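Local coordinates for protein transcriptional regulator, LacI family (Lactobacillus brevis, PDB 3JY6) that probably regulates transcription by binding DNA, as LacI-family regulators do, and has a core domain resembling periplasmic binding proteins, at residues E50-L55 against L69-N74; D92-A97 against P258-I263. One frame throughout, in Å; residues are numbered along the deposited sequence.

Interaction 1. Residues E50-L55 against L69-N74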
# COMPACT_ATOMS: atom_id res chain seq x y z
N GLU A 50 -5.70 -19.54 -7.33
CA GLU A 50 -6.25 -19.81 -8.66
C GLU A 50 -5.96 -18.60 -9.55
O GLU A 50 -5.63 -18.73 -10.73
CB GLU A 50 -7.76 -20.04 -8.58
CG GLU A 50 -8.15 -21.45 -8.17
CD GLU A 50 -7.37 -22.50 -8.94
OE1 GLU A 50 -6.25 -22.85 -8.51
OE2 GLU A 50 -7.86 -22.96 -9.99
N ARG A 51 -6.10 -17.41 -8.96
CA ARG A 51 -5.85 -16.18 -9.67
C ARG A 51 -4.40 -16.22 -10.15
O ARG A 51 -4.09 -15.91 -11.29
CB ARG A 51 -6.07 -14.99 -8.74
CG ARG A 51 -5.79 -13.63 -9.37
CD ARG A 51 -6.58 -13.40 -10.66
NE ARG A 51 -6.30 -12.09 -11.23
CZ ARG A 51 -6.64 -11.71 -12.46
NH1 ARG A 51 -7.27 -12.55 -13.27
NH2 ARG A 51 -6.32 -10.49 -12.88
N GLU A 52 -3.52 -16.64 -9.24
CA GLU A 52 -2.11 -16.73 -9.55
C GLU A 52 -1.83 -17.61 -10.78
O GLU A 52 -1.00 -17.26 -11.62
CB GLU A 52 -1.37 -17.27 -8.32
CG GLU A 52 0.11 -17.42 -8.50
CD GLU A 52 0.85 -17.46 -7.16
OE1 GLU A 52 2.07 -17.68 -7.17
OE2 GLU A 52 0.21 -17.26 -6.10
N LYS A 53 -2.53 -18.73 -10.89
CA LYS A 53 -2.34 -19.65 -12.01
C LYS A 53 -2.66 -19.01 -13.35
O LYS A 53 -1.94 -19.22 -14.34
CB LYS A 53 -3.19 -20.92 -11.84
CG LYS A 53 -2.61 -21.93 -10.88
CD LYS A 53 -3.61 -23.04 -10.62
CE LYS A 53 -3.02 -24.08 -9.70
NZ LYS A 53 -1.82 -24.68 -10.32
N THR A 54 -3.73 -18.23 -13.40
CA THR A 54 -4.06 -17.59 -14.66
C THR A 54 -3.06 -16.49 -14.95
O THR A 54 -2.76 -16.23 -16.11
CB THR A 54 -5.51 -17.04 -14.70
OG1 THR A 54 -5.50 -15.61 -14.66
CG2 THR A 54 -6.33 -17.62 -13.55
N LEU A 55 -2.50 -15.86 -13.92
CA LEU A 55 -1.50 -14.82 -14.15
C LEU A 55 -0.25 -15.49 -14.75
O LEU A 55 0.34 -14.99 -15.72
CB LEU A 55 -1.15 -14.09 -12.85
CG LEU A 55 -2.25 -13.22 -12.24
CD1 LEU A 55 -1.71 -12.52 -10.98
CD2 LEU A 55 -2.71 -12.18 -13.25
N LEU A 69 8.99 -14.33 -7.86
CA LEU A 69 7.82 -14.84 -7.16
C LEU A 69 7.75 -14.56 -5.66
O LEU A 69 8.57 -15.04 -4.88
CB LEU A 69 7.76 -16.35 -7.40
CG LEU A 69 6.52 -17.16 -7.07
CD1 LEU A 69 5.38 -16.75 -8.00
CD2 LEU A 69 6.84 -18.65 -7.25
N GLN A 70 6.76 -13.77 -5.26
CA GLN A 70 6.57 -13.46 -3.85
C GLN A 70 5.14 -13.88 -3.54
O GLN A 70 4.37 -13.14 -2.91
CB GLN A 70 6.76 -11.95 -3.60
CG GLN A 70 6.89 -11.55 -2.12
CD GLN A 70 5.60 -11.05 -1.51
OE1 GLN A 70 5.01 -10.08 -1.98
NE2 GLN A 70 5.15 -11.71 -0.44
N SER A 71 4.78 -15.08 -4.00
CA SER A 71 3.44 -15.60 -3.80
C SER A 71 3.34 -17.06 -3.36
O SER A 71 4.31 -17.62 -2.84
CB SER A 71 2.62 -15.37 -5.07
OG SER A 71 3.48 -15.16 -6.17
N PHE A 72 2.18 -17.66 -3.58
CA PHE A 72 1.87 -19.03 -3.15
C PHE A 72 2.26 -20.24 -4.00
O PHE A 72 2.40 -21.33 -3.47
CB PHE A 72 0.37 -19.11 -2.89
CG PHE A 72 -0.24 -17.82 -2.41
CD1 PHE A 72 0.05 -17.33 -1.14
CD2 PHE A 72 -1.12 -17.10 -3.22
CE1 PHE A 72 -0.53 -16.13 -0.68
CE2 PHE A 72 -1.70 -15.91 -2.78
CZ PHE A 72 -1.41 -15.43 -1.51
N SER A 73 2.42 -20.07 -5.31
CA SER A 73 2.75 -21.18 -6.20
C SER A 73 3.98 -22.00 -5.84
O SER A 73 5.07 -21.45 -5.63
CB SER A 73 2.94 -20.66 -7.63
OG SER A 73 1.72 -20.24 -8.20
N ASN A 74 3.80 -23.32 -5.76
CA ASN A 74 4.92 -24.21 -5.48
C ASN A 74 5.60 -24.46 -6.83
O ASN A 74 5.08 -24.06 -7.88
CB ASN A 74 4.46 -25.56 -4.89
CG ASN A 74 3.79 -25.42 -3.53
OD1 ASN A 74 4.34 -24.81 -2.61
ND2 ASN A 74 2.61 -26.03 -3.39

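Interaction 2. Residues D92-A97 against P258-I263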
# COMPACT_ATOMS: atom_id res chain seq x y z
N ASP A 92 10.75 -14.06 0.08
CA ASP A 92 9.98 -14.11 1.33
C ASP A 92 9.16 -15.38 1.54
O ASP A 92 8.10 -15.33 2.14
CB ASP A 92 9.05 -12.89 1.38
CG ASP A 92 8.45 -12.67 2.76
OD1 ASP A 92 9.22 -12.51 3.72
OD2 ASP A 92 7.20 -12.66 2.88
N ARG A 93 9.67 -16.52 1.08
CA ARG A 93 8.91 -17.75 1.20
C ARG A 93 9.37 -18.82 2.17
O ARG A 93 8.56 -19.60 2.64
CB ARG A 93 8.74 -18.39 -0.18
CG ARG A 93 7.55 -17.85 -0.96
CD ARG A 93 6.26 -18.35 -0.34
NE ARG A 93 6.28 -19.81 -0.18
CZ ARG A 93 6.08 -20.68 -1.17
NH1 ARG A 93 5.83 -20.25 -2.41
NH2 ARG A 93 6.13 -21.98 -0.92
N GLU A 94 10.66 -18.87 2.46
CA GLU A 94 11.16 -19.89 3.36
C GLU A 94 10.68 -21.26 2.87
O GLU A 94 10.02 -22.00 3.59
CB GLU A 94 10.66 -19.66 4.79
CG GLU A 94 11.57 -20.29 5.85
CD GLU A 94 12.61 -19.31 6.38
OE1 GLU A 94 12.27 -18.49 7.25
OE2 GLU A 94 13.77 -19.36 5.90
N MET A 95 11.02 -21.58 1.62
CA MET A 95 10.67 -22.85 0.99
C MET A 95 11.89 -23.77 1.11
O MET A 95 13.01 -23.34 0.84
CB MET A 95 10.38 -22.61 -0.49
CG MET A 95 9.45 -23.62 -1.14
SD MET A 95 9.58 -23.60 -2.96
CE MET A 95 9.62 -21.86 -3.32
N ASP A 96 11.70 -25.01 1.54
CA ASP A 96 12.86 -25.90 1.63
C ASP A 96 12.98 -26.67 0.32
O ASP A 96 11.99 -26.92 -0.36
CB ASP A 96 12.74 -26.87 2.81
CG ASP A 96 11.69 -27.94 2.59
OD1 ASP A 96 10.58 -27.59 2.15
OD2 ASP A 96 11.99 -29.12 2.86
N ALA A 97 14.20 -27.01 -0.05
CA ALA A 97 14.45 -27.76 -1.28
C ALA A 97 13.96 -26.99 -2.52
O ALA A 97 13.50 -27.58 -3.49
CB ALA A 97 13.76 -29.13 -1.20
N PRO A 258 20.74 -22.69 -6.83
CA PRO A 258 19.48 -22.45 -6.12
C PRO A 258 19.61 -22.41 -4.59
O PRO A 258 19.09 -23.27 -3.89
CB PRO A 258 18.61 -23.60 -6.58
CG PRO A 258 19.62 -24.74 -6.64
CD PRO A 258 20.82 -24.09 -7.32
N GLU A 259 20.33 -21.41 -4.08
CA GLU A 259 20.50 -21.27 -2.64
C GLU A 259 19.74 -20.04 -2.13
O GLU A 259 19.25 -19.23 -2.92
CB GLU A 259 21.99 -21.19 -2.30
CG GLU A 259 22.80 -20.35 -3.27
CD GLU A 259 24.23 -20.86 -3.43
OE1 GLU A 259 24.92 -20.43 -4.38
OE2 GLU A 259 24.68 -21.70 -2.61
N LYS A 260 19.64 -19.91 -0.81
CA LYS A 260 18.93 -18.80 -0.20
C LYS A 260 19.86 -17.68 0.23
O LYS A 260 20.92 -17.92 0.81
CB LYS A 260 18.14 -19.30 1.02
CG LYS A 260 17.63 -20.73 0.88
CD LYS A 260 16.39 -21.00 1.73
CE LYS A 260 16.64 -20.84 3.22
NZ LYS A 260 15.42 -21.23 3.97
N MET A 261 19.46 -16.45 -0.07
CA MET A 261 20.22 -15.28 0.31
C MET A 261 19.43 -14.71 1.47
O MET A 261 18.25 -14.36 1.31
CB MET A 261 20.29 -14.27 -0.83
CG MET A 261 20.81 -12.90 -0.43
SD MET A 261 20.95 -11.83 -1.87
CE MET A 261 22.39 -10.82 -1.39
N VAL A 262 20.06 -14.64 2.63
CA VAL A 262 19.39 -14.14 3.81
C VAL A 262 19.61 -12.66 4.06
O VAL A 262 20.75 -12.20 4.19
CB VAL A 262 19.82 -14.95 5.07
CG1 VAL A 262 21.30 -14.83 5.27
CG2 VAL A 262 19.08 -14.46 6.30
N ILE A 263 18.51 -11.93 4.11
CA ILE A 263 18.52 -10.50 4.38
C ILE A 263 18.00 -10.41 5.82
O ILE A 263 16.80 -10.50 6.06
CB ILE A 263 17.56 -9.73 3.44
CG1 ILE A 263 18.01 -9.90 1.98
CG2 ILE A 263 17.52 -8.26 3.84
CD1 ILE A 263 19.37 -9.31 1.67

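Interaction 1. Residues E50-L55 against L69-N74
Glu-52 plugs the turn at Ser-71 to Ser-73 in a buried polar contact between a helix and the end of a strand. It sits in the first lobe of the periplasmic-binding-protein-like fold. Helix 49-60 is the helix of a beta-alpha-beta crossover from strand 39-44 to strand 66-70, and the turn follows that second strand. One side chain carries nearly all of the contact. Glu-52 has CG anti to its backbone nitrogen (chi1 -180°) and an extended chain beyond it, which sends the carboxylate straight out from the helix into the turn. Both oxygens are gripped. Glu-52 OE1 accepts from Ser-73 N at 3.0 Å and from Ser-73 OG at 2.8 Å. These two donors come from the same face, well above the carboxylate plane. The amide bond is fairly straight, with an angle of 158° at the hydrogen. Glu-52 OE2 takes Phe-72 N on its syn lone pair at 3.2 Å. Three bonds should therefore fix the rotation of the group, and would probably stabilise a negative charge there. Nonpolar atoms fill in around it. Leu-69 CD1 lies 3.5 Å from Glu-52 OE1. Ser-71 turns its CB against both oxygens, while its OG is bonded to Ile-13 O on the neighbouring strand 9-14. Ile-49 and Leu-56 of the same helix pack on Ser-73. The Phe-72 ring is inclined to the carboxylate by 48°, and its CD2 comes to 3.2 Å from Glu-52 OE2.

Interaction 2. Residues D92-A97 against P258-I263
The carboxylate of Glu-94 is met by Lys-260 at OE2, on the anti lone pair, away from OE1; no side chain of 258-263 stacks on either face. OE1 is bonded to Asn-107 ND2. This surface salt bridge belongs to the first lobe of the periplasmic-binding-protein-like fold. It joins the loop after strand 88-91 to 260-262, the last strand of the parallel sheet. Strand 102-104 lies between them, so the bridge spans it: Glu-94 touches Val-104, and Lys-260 touches Gln-102. Glu-94 leaves the backbone pointing away from 258-263. A bend at chi2 (93°) brings its carboxylate back. Lys-260 starts toward the loop, bends at chi3 and meets Glu-94 at about a right angle. Its aliphatic part passes the loop, with Lys-260 CD 4.2 Å from Met-95 O. Helix 137-147 of the second lobe also reaches Glu-94, through Thr-138 and Glu-141, which places the pair near the junction of the lobes. With alanine at Glu-94, the ammonium of Lys-260 is likely to lose its charge partner in the loop, and Asn-107 ND2 the acceptor it has in OE1. The bridge itself is a single bond, Lys-260 NZ to Glu-94 OE2, at 3.2 Å.

Overall arrangement
After strands 9-14 and 39-44 the chain passes helix 49-60 and returns on strand 66-70. Interaction 1 closes this short loop of 13 residues. Strand 88-91 follows, and the loop after it opens interaction 2. After strand 102-104 and helix 107-119 the chain builds most of the second lobe. Interaction 2 closes only at strand 260-262, after helix 236-251, across 160 residues. The two contacts are in series and neither nest nor cross. Both reach the same six-stranded parallel sheet, interaction 1 at strand 66-70 and interaction 2 at outermost strand 260-262. Their centres lie about 17 Å apart. Arg-93 connects them: Arg-93 NH1 probably hydrogen-bonds Ser-71 O at 3.1 Å.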